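Side-chain contacts in Lysine/ornithine decarboxylase (Selenomonas ruminantium, PDB 5GJO), which decarboxylates both L-lysine and L-ornithine with pyridoxal 5'-phosphate as cofactor, giving cadaverine and putrescine, and works as a homodimer: residues E288-Y291 / G296-Y299; W302-H307 / S352-S357. The protein carries 2 engineered substitutions. All blocks are in the same frame, centred on the assembly; numbering follows the deposited sequence.

Interaction 1. Residues E288-Y291 / G296-Y299; sequences EGIY and GIMY. With NA (sodium ion), chain J.
The contact across the segments is apolar, and I290 carries it against I297 and M298. I290 CG1 is anti to the backbone N (chi1 -156°), and the chain runs on extended to CD1, which brings this methyl to the helix. There CD1 lies 3.3 Å from M298 CG, tighter than a usual carbon contact. CG1 of I290 follows at 3.5 Å from the same M298 CG. The two side chains cross at about a right angle. M298 is bent at chi2 and chi3, and its sulfur remains close, with SD 3.6 Å from I290 CD1. I297 adds a looser touch through one branch, CG2, at 4.1 Å from I290 CD1. No hydrogen bond joins the segments.

Y299 takes no part in this packing and faces the second subunit: its OH binds a sodium ion at 2.4 Å, which S357 O of that subunit also binds. The ring of Y299 stacks with Y291 of that subunit.

Hydrogen bonds fix the loop separately: I290 N to D328 OD1, Y291 OH to D325 OD2, and E288 OE1 to C293 N further along it.

The contact thus packs the loop that leaves strand 283-286 against the short helix 296-299 that follows it. E288 reaches back to strand 266-276, while M298 packs on M298 of the second subunit.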
ATOM      1  N   GLU A 288      -4.181  -1.592  13.829  1.00 12.31           N
ATOM      2  CA  GLU A 288      -3.322  -1.210  12.741  1.00 11.64           C
ATOM      3  C   GLU A 288      -2.663  -2.444  12.168  1.00 12.33           C
ATOM      4  O   GLU A 288      -2.260  -3.335  12.913  1.00 13.40           O
ATOM      5  CB  GLU A 288      -2.287  -0.159  13.144  1.00 11.89           C
ATOM      6  CG  GLU A 288      -1.481   0.452  11.986  1.00 15.57           C
ATOM      7  CD  GLU A 288      -2.209   1.485  11.128  1.00 18.68           C
ATOM      8  OE1 GLU A 288      -1.527   2.079  10.272  1.00 16.04           O
ATOM      9  OE2 GLU A 288      -3.446   1.741  11.349  1.00 20.47           O
ATOM     10  N   GLY A 289      -2.467  -2.495  10.868  1.00 11.30           N
ATOM     11  CA  GLY A 289      -1.884  -3.733  10.251  1.00 12.22           C
ATOM     12  C   GLY A 289      -1.085  -3.459   8.965  1.00 13.34           C
ATOM     13  O   GLY A 289      -0.612  -2.318   8.669  1.00 12.96           O
ATOM     14  N   ILE A 290      -0.959  -4.517   8.177  1.00 12.84           N
ATOM     15  CA  ILE A 290      -0.062  -4.570   7.030  1.00 12.62           C
ATOM     16  C   ILE A 290      -0.526  -3.689   5.873  1.00 12.59           C
ATOM     17  O   ILE A 290       0.300  -3.322   5.023  1.00 13.56           O
ATOM     18  CB  ILE A 290       0.158  -6.013   6.598  1.00 14.82           C
ATOM     19  CG1 ILE A 290       1.495  -6.133   5.848  1.00 16.86           C
ATOM     20  CG2 ILE A 290      -1.010  -6.487   5.734  1.00 13.68           C
ATOM     21  CD1 ILE A 290       1.980  -7.531   5.681  1.00 21.39           C
ATOM     22  N   TYR A 291      -1.789  -3.255   5.897  1.00 10.95           N
ATOM     23  CA  TYR A 291      -2.270  -2.294   4.912  1.00 12.67           C
ATOM     24  C   TYR A 291      -2.194  -0.861   5.403  1.00 14.49           C
ATOM     25  O   TYR A 291      -2.618   0.038   4.693  1.00 13.85           O
ATOM     26  CB  TYR A 291      -3.687  -2.584   4.485  1.00 11.86           C
ATOM     27  CG  TYR A 291      -3.815  -3.806   3.609  1.00 12.79           C
ATOM     28  CD1 TYR A 291      -3.604  -3.698   2.251  1.00 14.79           C
ATOM     29  CD2 TYR A 291      -4.190  -5.061   4.132  1.00 13.15           C
ATOM     30  CE1 TYR A 291      -3.725  -4.804   1.427  1.00 15.28           C
ATOM     31  CE2 TYR A 291      -4.297  -6.185   3.266  1.00 14.05           C
ATOM     32  CZ  TYR A 291      -4.088  -6.010   1.941  1.00 15.97           C
ATOM     33  OH  TYR A 291      -4.229  -7.072   1.027  1.00 16.12           O
ATOM     34  N   GLY A 296       5.451  -1.431   5.544  1.00 12.39           N
ATOM     35  CA  GLY A 296       6.876  -1.623   5.414  1.00 13.80           C
ATOM     36  C   GLY A 296       7.343  -3.089   5.517  1.00 13.11           C
ATOM     37  O   GLY A 296       8.380  -3.441   4.976  1.00 12.10           O
ATOM     38  N   ILE A 297       6.557  -3.938   6.178  1.00 13.61           N
ATOM     39  CA  ILE A 297       6.824  -5.381   6.150  1.00 13.06           C
ATOM     40  C   ILE A 297       6.915  -5.834   4.735  1.00 15.33           C
ATOM     41  O   ILE A 297       7.768  -6.687   4.385  1.00 16.18           O
ATOM     42  CB  ILE A 297       5.743  -6.177   6.942  1.00 15.03           C
ATOM     43  CG1 ILE A 297       5.889  -5.841   8.422  1.00 14.46           C
ATOM     44  CG2 ILE A 297       5.921  -7.654   6.725  1.00 16.09           C
ATOM     45  CD1 ILE A 297       4.800  -6.492   9.266  1.00 16.68           C
ATOM     46  N   MET A 298       5.989  -5.360   3.923  1.00 15.28           N
ATOM     47  CA  MET A 298       5.831  -5.812   2.539  1.00 19.19           C
ATOM     48  C   MET A 298       6.752  -5.078   1.579  1.00 17.50           C
ATOM     49  O   MET A 298       7.495  -5.680   0.778  1.00 19.02           O
ATOM     50  CB  MET A 298       4.374  -5.587   2.127  1.00 21.26           C
ATOM     51  CG  MET A 298       3.405  -6.446   2.898  1.00 27.86           C
ATOM     52  SD  MET A 298       3.727  -8.216   2.567  1.00 35.38           S
ATOM     53  CE  MET A 298       3.852  -7.990   0.680  1.00 21.41           C
ATOM     54  N   TYR A 299       6.713  -3.777   1.615  1.00 13.93           N
ATOM     55  CA  TYR A 299       7.455  -2.993   0.640  1.00 14.21           C
ATOM     56  C   TYR A 299       8.897  -2.736   1.031  1.00 15.61           C
ATOM     57  O   TYR A 299       9.697  -2.428   0.158  1.00 17.48           O
ATOM     58  CB  TYR A 299       6.799  -1.638   0.335  1.00 13.80           C
ATOM     59  CG  TYR A 299       5.548  -1.712  -0.440  1.00 15.13           C
ATOM     60  CD1 TYR A 299       5.572  -1.848  -1.801  1.00 15.95           C
ATOM     61  CD2 TYR A 299       4.320  -1.637   0.182  1.00 20.07           C
ATOM     62  CE1 TYR A 299       4.421  -1.961  -2.510  1.00 18.45           C
ATOM     63  CE2 TYR A 299       3.151  -1.709  -0.562  1.00 23.47           C
ATOM     64  CZ  TYR A 299       3.218  -1.902  -1.896  1.00 23.55           C
ATOM     65  OH  TYR A 299       2.061  -1.920  -2.680  1.00 25.93           O
TER
HETATM   66 NA    NA J 408       0.527  -0.370  -1.787  1.00 49.39          NA

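Interaction 2. Residues W302-H307 / S352-S357. Engineered in segment 302-307: C303 (natural residue Thr). With NA (sodium ion), chain P; PLP (pyridoxal-5'-phosphate), chain H.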
ATOM      1  N   TRP A 302      10.766  -5.021   6.169  1.00 14.03           N
ATOM      2  CA  TRP A 302      11.145  -4.519   7.488  1.00 13.20           C
ATOM      3  C   TRP A 302      10.534  -5.265   8.681  1.00 15.03           C
ATOM      4  O   TRP A 302       9.504  -5.861   8.538  1.00 16.22           O
ATOM      5  CB  TRP A 302      10.795  -3.036   7.573  1.00 12.88           C
ATOM      6  CG  TRP A 302      11.571  -2.255   8.596  1.00 11.18           C
ATOM      7  CD1 TRP A 302      11.205  -1.996   9.876  1.00 11.59           C
ATOM      8  CD2 TRP A 302      12.838  -1.630   8.414  1.00 10.74           C
ATOM      9  NE1 TRP A 302      12.161  -1.255  10.505  1.00 11.33           N
ATOM     10  CE2 TRP A 302      13.176  -1.012   9.625  1.00 10.64           C
ATOM     11  CE3 TRP A 302      13.714  -1.515   7.340  1.00  9.99           C
ATOM     12  CZ2 TRP A 302      14.352  -0.302   9.786  1.00 11.06           C
ATOM     13  CZ3 TRP A 302      14.864  -0.812   7.503  1.00 10.76           C
ATOM     14  CH2 TRP A 302      15.185  -0.214   8.721  1.00 11.48           C
ATOM     15  N   CYS A 303      11.214  -5.245   9.832  1.00 13.64           N
ATOM     16  CA  CYS A 303      10.668  -5.865  11.073  1.00 16.74           C
ATOM     17  C   CYS A 303      10.714  -4.799  12.117  1.00 15.75           C
ATOM     18  O   CYS A 303      11.822  -4.337  12.405  1.00 15.37           O
ATOM     19  CB  CYS A 303      11.632  -6.999  11.458  1.00 21.86           C
ATOM     20  SG  CYS A 303      11.277  -7.797  13.076  1.00 31.38           S
ATOM     21  N   TYR A 304       9.570  -4.292  12.607  1.00 15.44           N
ATOM     22  CA  TYR A 304       9.524  -3.175  13.528  1.00 13.36           C
ATOM     23  C   TYR A 304       9.594  -3.648  14.980  1.00 14.52           C
ATOM     24  O   TYR A 304       9.061  -4.702  15.300  1.00 15.41           O
ATOM     25  CB  TYR A 304       8.218  -2.336  13.355  1.00 14.84           C
ATOM     26  CG  TYR A 304       8.173  -1.761  11.967  1.00 13.68           C
ATOM     27  CD1 TYR A 304       8.772  -0.544  11.677  1.00 13.71           C
ATOM     28  CD2 TYR A 304       7.542  -2.442  10.965  1.00 13.79           C
ATOM     29  CE1 TYR A 304       8.768  -0.048  10.339  1.00 12.58           C
ATOM     30  CE2 TYR A 304       7.532  -1.957   9.647  1.00 12.97           C
ATOM     31  CZ  TYR A 304       8.184  -0.812   9.339  1.00 13.39           C
ATOM     32  OH  TYR A 304       8.181  -0.373   8.010  1.00 14.07           O
ATOM     33  N   PRO A 305      10.207  -2.879  15.885  1.00 13.24           N
ATOM     34  CA  PRO A 305      10.256  -3.273  17.288  1.00 14.01           C
ATOM     35  C   PRO A 305       8.895  -3.077  17.971  1.00 15.02           C
ATOM     36  O   PRO A 305       8.506  -1.954  18.186  1.00 16.57           O
ATOM     37  CB  PRO A 305      11.277  -2.308  17.932  1.00 15.46           C
ATOM     38  CG  PRO A 305      11.806  -1.563  16.826  1.00 15.85           C
ATOM     39  CD  PRO A 305      11.004  -1.665  15.627  1.00 15.83           C
ATOM     40  N   LEU A 306       8.292  -4.168  18.402  1.00 14.06           N
ATOM     41  CA  LEU A 306       7.049  -4.200  19.129  1.00 12.64           C
ATOM     42  C   LEU A 306       7.292  -4.279  20.605  1.00 14.97           C
ATOM     43  O   LEU A 306       8.068  -5.121  21.045  1.00 14.77           O
ATOM     44  CB  LEU A 306       6.202  -5.398  18.606  1.00 13.31           C
ATOM     45  CG  LEU A 306       4.914  -5.651  19.375  1.00 13.56           C
ATOM     46  CD1 LEU A 306       3.897  -4.497  19.224  1.00 13.98           C
ATOM     47  CD2 LEU A 306       4.326  -6.895  18.825  1.00 15.31           C
ATOM     48  N   HIS A 307       6.603  -3.455  21.383  1.00 14.78           N
ATOM     49  CA  HIS A 307       6.674  -3.446  22.832  1.00 14.51           C
ATOM     50  C   HIS A 307       5.311  -3.697  23.425  1.00 17.71           C
ATOM     51  O   HIS A 307       4.378  -2.938  23.173  1.00 15.06           O
ATOM     52  CB  HIS A 307       7.257  -2.128  23.389  1.00 15.23           C
ATOM     53  CG  HIS A 307       8.563  -1.772  22.741  1.00 19.12           C
ATOM     54  ND1 HIS A 307       8.676  -0.949  21.610  1.00 21.40           N
ATOM     55  CD2 HIS A 307       9.804  -2.240  22.968  1.00 17.85           C
ATOM     56  CE1 HIS A 307       9.938  -0.891  21.225  1.00 16.75           C
ATOM     57  NE2 HIS A 307      10.639  -1.686  22.003  1.00 21.58           N
ATOM     58  N   SER A 352       9.736   6.021   9.213  1.00 11.42           N
ATOM     59  CA  SER A 352      10.126   6.081   7.797  1.00 11.45           C
ATOM     60  C   SER A 352       9.627   4.941   6.932  1.00 10.54           C
ATOM     61  O   SER A 352       9.728   3.791   7.317  1.00 11.68           O
ATOM     62  CB  SER A 352      11.632   6.141   7.630  1.00 11.52           C
ATOM     63  OG  SER A 352      12.117   7.271   8.301  1.00 12.44           O
ATOM     64  N   TYR A 353       9.041   5.291   5.776  1.00 10.26           N
ATOM     65  CA  TYR A 353       8.506   4.256   4.870  1.00 10.92           C
ATOM     66  C   TYR A 353       7.438   3.349   5.538  1.00 12.77           C
ATOM     67  O   TYR A 353       7.424   2.141   5.381  1.00 13.22           O
ATOM     68  CB  TYR A 353       9.594   3.463   4.175  1.00 11.94           C
ATOM     69  CG  TYR A 353      10.602   4.375   3.460  1.00 11.85           C
ATOM     70  CD1 TYR A 353      10.249   5.095   2.322  1.00 13.12           C
ATOM     71  CD2 TYR A 353      11.877   4.530   3.945  1.00 13.05           C
ATOM     72  CE1 TYR A 353      11.171   5.898   1.718  1.00 14.03           C
ATOM     73  CE2 TYR A 353      12.834   5.349   3.353  1.00 14.07           C
ATOM     74  CZ  TYR A 353      12.457   6.071   2.218  1.00 12.96           C
ATOM     75  OH  TYR A 353      13.350   6.912   1.563  1.00 12.63           O
ATOM     76  N   THR A 354       6.605   4.002   6.324  1.00 11.71           N
ATOM     77  CA  THR A 354       5.530   3.332   7.062  1.00 12.30           C
ATOM     78  C   THR A 354       4.229   4.008   6.647  1.00 13.33           C
ATOM     79  O   THR A 354       3.487   3.451   5.779  1.00 12.10           O
ATOM     80  CB  THR A 354       5.774   3.450   8.575  1.00 12.59           C
ATOM     81  OG1 THR A 354       5.994   4.827   8.879  1.00 13.21           O
ATOM     82  CG2 THR A 354       6.990   2.563   8.974  1.00 15.09           C
ATOM     83  N   SER A 355       3.925   5.160   7.214  1.00 12.94           N
ATOM     84  CA  SER A 355       2.686   5.850   6.926  1.00 13.96           C
ATOM     85  C   SER A 355       2.585   6.239   5.441  1.00 14.11           C
ATOM     86  O   SER A 355       1.439   6.310   4.867  1.00 13.30           O
ATOM     87  CB  SER A 355       2.455   7.098   7.796  1.00 15.47           C
ATOM     88  OG  SER A 355       3.569   7.932   7.575  1.00 22.48           O
ATOM     89  N   VAL A 356       3.726   6.437   4.777  1.00 13.69           N
ATOM     90  CA  VAL A 356       3.693   6.804   3.365  1.00 14.23           C
ATOM     91  C   VAL A 356       3.220   5.724   2.474  1.00 14.13           C
ATOM     92  O   VAL A 356       2.842   6.027   1.348  1.00 13.25           O
ATOM     93  CB  VAL A 356       5.060   7.339   2.853  1.00 14.14           C
ATOM     94  CG1 VAL A 356       5.387   8.548   3.579  1.00 16.02           C
ATOM     95  CG2 VAL A 356       6.196   6.338   3.050  1.00 14.40           C
ATOM     96  N   SER A 357       3.277   4.447   2.892  1.00 13.00           N
ATOM     97  CA  SER A 357       2.707   3.360   2.073  1.00 12.40           C
ATOM     98  C   SER A 357       1.449   2.767   2.691  1.00 11.89           C
ATOM     99  O   SER A 357       0.978   1.699   2.314  1.00 12.17           O
ATOM    100  CB  SER A 357       3.741   2.300   1.687  1.00 13.41           C
ATOM    101  OG  SER A 357       4.413   1.906   2.907  1.00 12.79           O
TER
HETATM  102 NA    NA P 405       0.123  -0.788   1.484  1.00 48.80          NA
HETATM  103  N1  PLP H 406      17.080  10.427  -2.384  1.00 35.98           N
HETATM  104  C2  PLP H 406      16.701   9.638  -3.418  1.00 46.50           C
HETATM  105  C2A PLP H 406      16.888  10.115  -4.834  1.00 49.94           C
HETATM  106  C3  PLP H 406      16.103   8.304  -3.159  1.00 39.68           C
HETATM  107  O3  PLP H 406      15.715   7.493  -4.182  1.00 32.07           O
HETATM  108  C4  PLP H 406      15.944   7.889  -1.748  1.00 37.42           C
HETATM  109  C4A PLP H 406      15.358   6.578  -1.389  1.00 42.13           C
HETATM  110  O4A PLP H 406      14.617   6.007  -2.172  1.00 35.07           O
HETATM  111  C5  PLP H 406      16.398   8.845  -0.708  1.00 35.06           C
HETATM  112  C6  PLP H 406      16.943  10.066  -1.095  1.00 31.96           C
HETATM  113  C5A PLP H 406      16.270   8.495   0.756  1.00 29.43           C
HETATM  114  O4P PLP H 406      16.868   7.223   0.995  1.00 17.35           O
HETATM  115  P   PLP H 406      17.088   6.693   2.499  1.00 12.30           P
HETATM  116  O1P PLP H 406      18.038   7.699   3.104  1.00 11.87           O
HETATM  117  O2P PLP H 406      17.675   5.314   2.318  1.00 15.03           O
HETATM  118  O3P PLP H 406      15.701   6.708   3.097  1.00 13.73           O
HETATM  119  O   HOH W   1      10.295   1.189   7.338  1.00 12.61           O
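Y304, in the extended loop leading into strand 306-307, meets the turn at T354, where Y353 has left-handed backbone angles (58°/40°) and S357 N bonds back to T354 O. The methyl of T354 makes the direct touch, obliquely. Its CG2 is 3.4 Å from Y304 CE1 and 3.3 Å from Y304 OH. With OG1 between the backbone N and the carbonyl carbon (chi1 52°), CG2 lies beside the N and meets the phenol; OG1 bonds to M350 O. W302 CD1 covers part of one face of the Y304 ring.

A water makes the polar link. Y304 OH donates to it at 2.7 Å, and the water donates to S352 O at 2.7 Å. A phenylalanine in place of Y304 would probably leave this water without its donor and S352 O less firmly tied to the 302-307 loop.

Y353 serves the cofactor. Its OH donates to phosphate oxygen O3P of pyridoxal-5'-phosphate at 2.8 Å, with O3P at the ring edge, in plane. R259 N also bonds to the cofactor, and R259 O accepts from S352 OG. The engineered C303 forms a disulfide with C226.

The chemistry is divided. Methyl packing against the phenol and one bridging water join the turn to Y304, while the turn offers a phenol to the phosphate and S357 O to a sodium ion, 2.8 Å away.

Overall arrangement
After strand 23-26 of the mixed sheet, the chain builds the barrel (strands 45-50 to 252-255) and returns to that sheet with strand 266-276. Interaction 1 comes first and closes a short loop, with four residues between its segments. Helix 296-299 then leads into interaction 2. That contact closes a longer loop of 44 residues, which includes strands 315-320, 329-336 and 344-347 as well as C324, probably the proton donor shared with the dimer partner. The two are in series and neither nest nor cross. They touch where G296 O probably bonds to W302 N. Interaction 2 brings the mixed sheet's loops to the cofactor through Y353; both contacts touch the second subunit.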